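Side-chain contacts in putative lipoprotein (Bacteroides fragilis, PDB 3QNK), which probably serves at the outer membrane as a SusD-like lipoprotein that binds glycans for uptake: residues Ser43-Ser48 and Glu442-Phe447; Gly35-Glu40 and Gly272-Thr277. One frame throughout, in Å; residues are numbered along the deposited sequence.

Both contacts are buried, their centres 10 to 11 Å from the centre of the folded chain and about 10 Å apart, and both start from the long loop between helix 17-29 and helix 55-58. Interaction 1 ties that loop to the C-terminal turn of helix 432-446 and is polar: a partly exposed arginine, an amide and a carboxylate. Interaction 2, whose touching residues are all buried, sets an earlier part of the loop against the loop that leads into helix 278-283 and is apolar, a leucine methyl against the aliphatic parts of two polar residues. The two are joined directly: Asp44 O lies 2.8 Å from Thr277 OG1, a probable hydrogen bond, and backbone bonds pair Asn45 with Thr277.

Interaction 1 (Ser43-Ser48 and Glu442-Phe447); sequences SDNSVS and ERRIEF
Asn45 and Arg444 make the nearest backbone approach, CA to CA 8.7 Å, where a type I turn from Ser43 to Ser46 faces the C-terminal turn of helix 432-446. The long side chain of Arg444 spans most of the gap. With CG anti to the backbone N (chi1 -178°), it runs extended from CG to NE and brings its guanidinium to the turn. Side-on, it gives two N-H groups to one oxygen: Asn45 OD1 lies 2.7 Å from NE and 2.9 Å from NH2 of Arg444, in the guanidinium plane, and amide and guanidinium are nearly coplanar. Asparagine suits the place because its other end also works: ND2 donates to a water that in turn donates to Arg444 O. In this SusD-family fold, the pairing fastens an N-terminal loop to a helix late in the sequence. The Asp44 carboxylate stacks over one guanidinium face, its plane tilted by 15°; OD2 is 3.3 Å from Arg444 NH2, a salt bridge of charge alone, as no N-H points at it. Its OD1 pairs with Arg453 of helix 453-460, so the carboxylate probably eases the crowding of two positive groups. Within the turn, Ser43 OG accepts from Asn45 N at 3.2 Å, an ST turn.

Interaction 2 (Gly35-Glu40 and Gly272-Thr277); sequences GLQLQE and GGLGPT
Neither the Gln37 amide nor the Glu40 carboxylate presents a face or an edge to Leu274; these flat ends lead away, and the leucine meets the aliphatic carbons behind them. The contact joins two loops of the SusD-like fold: residues 35-40 follow helix 17-29, and the loop of residues 272-277 runs into helix 278-283, where Thr277 is the N-cap. Nearest in backbone are Gln37 and Leu274, with CA atoms 7.5 Å apart. Leucine suits this buried place because it is apolar and reaches far enough for one methyl, CD2, to fit between the stems of Gln37 and Glu40. Its CG stands beside the backbone N, anti to the carbonyl carbon (chi1 -64°), and this points the branch at the other loop. Glutamine and glutamate fit opposite it because each combines an apolar stem with a polar end that can be satisfied elsewhere. Gln37 bends at chi2, and its NE2 donates to Asp34 O, while Glu40 OE2 accepts from Phe449 N and from Asn45 ND2. That last bond links this carboxylate to the amide held by Arg444. The Glu40 and Leu274 side chains cross at about a right angle, and Leu274 CD2 sits 3.9 Å from both Gln37 CB and Glu40 CB.

Interaction 1 (Ser43-Ser48 and Glu442-Phe447)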
loop_
_atom_site.group_PDB
_atom_site.type_symbol
_atom_site.label_atom_id
_atom_site.label_comp_id
_atom_site.label_asym_id
_atom_site.label_seq_id
_atom_site.Cartn_x
_atom_site.Cartn_y
_atom_site.Cartn_z
ATOM N N SER B 43 -4.500 20.190 -12.066
ATOM C CA SER B 43 -5.341 21.390 -12.126
ATOM C C SER B 43 -4.611 22.529 -12.850
ATOM O O SER B 43 -3.383 22.514 -12.973
ATOM C CB SER B 43 -5.746 21.839 -10.716
ATOM O OG SER B 43 -4.781 22.701 -10.146
ATOM N N ASP B 44 -5.364 23.560 -13.250
ATOM C CA ASP B 44 -4.813 24.701 -13.989
ATOM C C ASP B 44 -3.892 25.606 -13.120
ATOM O O ASP B 44 -3.356 26.584 -13.649
ATOM C CB ASP B 44 -5.949 25.514 -14.611
ATOM C CG ASP B 44 -6.947 26.109 -13.641
ATOM O OD1 ASP B 44 -7.114 25.535 -12.522
ATOM O OD2 ASP B 44 -7.605 27.113 -14.015
ATOM N N ASN B 45 -3.666 25.253 -11.820
ATOM C CA ASN B 45 -2.787 26.030 -10.938
ATOM C C ASN B 45 -1.329 25.629 -11.055
ATOM O O ASN B 45 -0.450 26.415 -10.671
ATOM C CB ASN B 45 -3.203 25.893 -9.480
ATOM C CG ASN B 45 -4.353 26.769 -9.100
ATOM O OD1 ASN B 45 -4.879 27.545 -9.903
ATOM N ND2 ASN B 45 -4.776 26.647 -7.872
ATOM N N SER B 46 -1.058 24.387 -11.528
ATOM C CA SER B 46 0.306 23.902 -11.547
ATOM C C SER B 46 0.600 22.936 -12.668
ATOM O O SER B 46 -0.252 22.122 -13.022
ATOM C CB SER B 46 0.624 23.214 -10.214
ATOM O OG SER B 46 1.952 22.717 -10.152
ATOM N N VAL B 47 1.848 23.014 -13.191
ATOM C CA VAL B 47 2.487 22.072 -14.109
ATOM C C VAL B 47 3.708 21.568 -13.331
ATOM O O VAL B 47 4.623 22.353 -13.064
ATOM C CB VAL B 47 2.857 22.658 -15.506
ATOM C CG1 VAL B 47 3.642 21.644 -16.341
ATOM C CG2 VAL B 47 1.626 23.170 -16.268
ATOM N N SER B 48 3.689 20.300 -12.899
ATOM C CA SER B 48 4.775 19.708 -12.093
ATOM C C SER B 48 6.151 19.786 -12.760
ATOM O O SER B 48 6.279 19.567 -13.965
ATOM C CB SER B 48 4.476 18.240 -11.784
ATOM O OG SER B 48 5.452 17.626 -10.958
ATOM N N GLU B 442 -11.820 34.585 -6.114
ATOM C CA GLU B 442 -11.242 34.797 -4.777
ATOM C C GLU B 442 -10.849 33.489 -4.115
ATOM O O GLU B 442 -9.806 33.408 -3.462
ATOM C CB GLU B 442 -12.193 35.573 -3.834
ATOM C CG GLU B 442 -12.037 37.078 -3.937
ATOM C CD GLU B 442 -10.654 37.630 -3.654
ATOM O OE1 GLU B 442 -10.021 37.196 -2.663
ATOM O OE2 GLU B 442 -10.196 38.487 -4.444
ATOM N N ARG B 443 -11.692 32.478 -4.268
ATOM C CA ARG B 443 -11.434 31.167 -3.705
ATOM C C ARG B 443 -10.149 30.571 -4.286
ATOM O O ARG B 443 -9.359 29.954 -3.564
ATOM C CB ARG B 443 -12.616 30.233 -3.983
ATOM C CG ARG B 443 -12.662 29.145 -2.943
ATOM C CD ARG B 443 -13.570 28.002 -3.304
ATOM N NE ARG B 443 -13.478 27.012 -2.242
ATOM C CZ ARG B 443 -14.283 26.966 -1.191
ATOM N NH1 ARG B 443 -15.299 27.822 -1.083
ATOM N NH2 ARG B 443 -14.106 26.045 -0.258
ATOM N N ARG B 444 -9.946 30.760 -5.593
ATOM C CA ARG B 444 -8.799 30.223 -6.279
ATOM C C ARG B 444 -7.509 30.822 -5.715
ATOM O O ARG B 444 -6.570 30.078 -5.462
ATOM C CB ARG B 444 -8.908 30.451 -7.794
ATOM C CG ARG B 444 -7.721 29.843 -8.519
ATOM C CD ARG B 444 -7.640 30.276 -9.938
ATOM N NE ARG B 444 -6.594 29.532 -10.627
ATOM C CZ ARG B 444 -6.347 29.623 -11.925
ATOM N NH1 ARG B 444 -7.054 30.445 -12.685
ATOM N NH2 ARG B 444 -5.379 28.908 -12.469
ATOM N N ILE B 445 -7.465 32.141 -5.508
ATOM C CA ILE B 445 -6.293 32.839 -5.008
ATOM C C ILE B 445 -6.075 32.528 -3.526
ATOM O O ILE B 445 -4.937 32.286 -3.091
ATOM C CB ILE B 445 -6.438 34.352 -5.262
ATOM C CG1 ILE B 445 -6.539 34.675 -6.769
ATOM C CG2 ILE B 445 -5.337 35.167 -4.580
ATOM C CD1 ILE B 445 -5.298 34.262 -7.659
ATOM N N GLU B 446 -7.162 32.519 -2.754
ATOM C CA GLU B 446 -7.082 32.257 -1.333
ATOM C C GLU B 446 -6.547 30.883 -1.033
ATOM O O GLU B 446 -5.696 30.717 -0.140
ATOM C CB GLU B 446 -8.460 32.415 -0.664
ATOM C CG GLU B 446 -8.397 32.495 0.865
ATOM C CD GLU B 446 -7.550 33.630 1.418
ATOM O OE1 GLU B 446 -7.298 34.611 0.687
ATOM O OE2 GLU B 446 -7.077 33.509 2.564
ATOM N N PHE B 447 -7.081 29.893 -1.750
ATOM C CA PHE B 447 -6.759 28.506 -1.461
ATOM C C PHE B 447 -5.802 27.859 -2.468
ATOM O O PHE B 447 -5.718 26.628 -2.491
ATOM C CB PHE B 447 -8.061 27.698 -1.271
ATOM C CG PHE B 447 -8.661 28.090 0.056
ATOM C CD1 PHE B 447 -8.071 27.678 1.251
ATOM C CD2 PHE B 447 -9.750 28.947 0.118
ATOM C CE1 PHE B 447 -8.561 28.117 2.477
ATOM C CE2 PHE B 447 -10.264 29.362 1.352
ATOM C CZ PHE B 447 -9.645 28.970 2.522
HETATM O O HOH W 1 -6.693 27.540 -6.121
#

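Interaction 2 (Gly35-Glu40 and Gly272-Thr277)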
loop_
_atom_site.group_PDB
_atom_site.type_symbol
_atom_site.label_atom_id
_atom_site.label_comp_id
_atom_site.label_asym_id
_atom_site.label_seq_id
_atom_site.Cartn_x
_atom_site.Cartn_y
_atom_site.Cartn_z
ATOM N N GLY B 35 2.510 14.763 -0.174
ATOM C CA GLY B 35 3.669 15.638 -0.251
ATOM C C GLY B 35 3.941 16.176 -1.642
ATOM O O GLY B 35 4.495 17.269 -1.781
ATOM N N LEU B 36 3.496 15.438 -2.686
ATOM C CA LEU B 36 3.703 15.764 -4.088
ATOM C C LEU B 36 2.558 16.582 -4.701
ATOM O O LEU B 36 2.736 17.147 -5.808
ATOM C CB LEU B 36 3.937 14.485 -4.877
ATOM C CG LEU B 36 5.261 13.835 -4.536
ATOM C CD1 LEU B 36 5.168 12.341 -4.638
ATOM C CD2 LEU B 36 6.397 14.413 -5.373
ATOM N N GLN B 37 1.431 16.710 -3.962
ATOM C CA GLN B 37 0.244 17.494 -4.343
ATOM C C GLN B 37 -0.144 17.200 -5.782
ATOM O O GLN B 37 -0.192 18.093 -6.635
ATOM C CB GLN B 37 0.500 18.987 -4.115
ATOM C CG GLN B 37 0.502 19.395 -2.637
ATOM C CD GLN B 37 -0.888 19.388 -2.069
ATOM O OE1 GLN B 37 -1.758 20.192 -2.473
ATOM N NE2 GLN B 37 -1.130 18.422 -1.172
ATOM N N LEU B 38 -0.400 15.915 -6.048
ATOM C CA LEU B 38 -0.676 15.437 -7.376
ATOM C C LEU B 38 -1.981 15.980 -7.904
ATOM O O LEU B 38 -2.002 16.433 -9.048
ATOM C CB LEU B 38 -0.596 13.919 -7.445
ATOM C CG LEU B 38 0.832 13.329 -7.291
ATOM C CD1 LEU B 38 0.835 11.876 -7.631
ATOM C CD2 LEU B 38 1.862 14.050 -8.198
ATOM N N GLN B 39 -3.020 16.061 -7.085
ATOM C CA GLN B 39 -4.311 16.654 -7.485
ATOM C C GLN B 39 -4.153 18.121 -7.944
ATOM O O GLN B 39 -4.800 18.498 -8.919
ATOM C CB GLN B 39 -5.343 16.568 -6.342
ATOM C CG GLN B 39 -5.733 15.140 -5.989
ATOM C CD GLN B 39 -6.529 14.484 -7.075
ATOM O OE1 GLN B 39 -6.059 14.237 -8.206
ATOM N NE2 GLN B 39 -7.749 14.170 -6.728
ATOM N N GLU B 40 -3.282 18.930 -7.261
ATOM C CA GLU B 40 -3.029 20.323 -7.643
ATOM C C GLU B 40 -2.313 20.389 -8.997
ATOM O O GLU B 40 -2.589 21.284 -9.797
ATOM C CB GLU B 40 -2.211 21.064 -6.575
ATOM C CG GLU B 40 -2.345 22.577 -6.662
ATOM C CD GLU B 40 -3.583 23.245 -6.080
ATOM O OE1 GLU B 40 -4.517 22.544 -5.616
ATOM O OE2 GLU B 40 -3.614 24.498 -6.110
ATOM N N GLY B 272 11.748 20.685 -7.014
ATOM C CA GLY B 272 10.934 21.645 -7.763
ATOM C C GLY B 272 9.463 21.548 -7.436
ATOM O O GLY B 272 8.871 22.521 -6.974
ATOM N N GLY B 273 8.899 20.356 -7.646
ATOM C CA GLY B 273 7.515 20.025 -7.363
ATOM C C GLY B 273 6.547 20.877 -8.122
ATOM O O GLY B 273 6.641 20.965 -9.346
ATOM N N LEU B 274 5.640 21.535 -7.396
ATOM C CA LEU B 274 4.600 22.390 -7.976
ATOM C C LEU B 274 5.212 23.508 -8.806
ATOM O O LEU B 274 6.205 24.109 -8.398
ATOM C CB LEU B 274 3.720 22.988 -6.863
ATOM C CG LEU B 274 2.896 22.016 -6.036
ATOM C CD1 LEU B 274 2.636 22.571 -4.671
ATOM C CD2 LEU B 274 1.630 21.669 -6.717
ATOM N N GLY B 275 4.610 23.772 -9.949
ATOM C CA GLY B 275 5.037 24.820 -10.860
ATOM C C GLY B 275 3.869 25.730 -11.174
ATOM O O GLY B 275 3.120 25.459 -12.117
ATOM N N PRO B 276 3.649 26.793 -10.368
ATOM C CA PRO B 276 2.533 27.715 -10.661
ATOM C C PRO B 276 2.531 28.129 -12.147
ATOM O O PRO B 276 3.598 28.340 -12.724
ATOM C CB PRO B 276 2.812 28.908 -9.741
ATOM C CG PRO B 276 3.604 28.352 -8.621
ATOM C CD PRO B 276 4.424 27.243 -9.195
ATOM N N THR B 277 1.345 28.188 -12.777
ATOM C CA THR B 277 1.203 28.512 -14.199
ATOM C C THR B 277 1.116 30.006 -14.444
ATOM O O THR B 277 0.777 30.791 -13.554
ATOM C CB THR B 277 -0.088 27.902 -14.721
ATOM O OG1 THR B 277 -1.118 28.290 -13.804
ATOM C CG2 THR B 277 -0.037 26.404 -14.834
#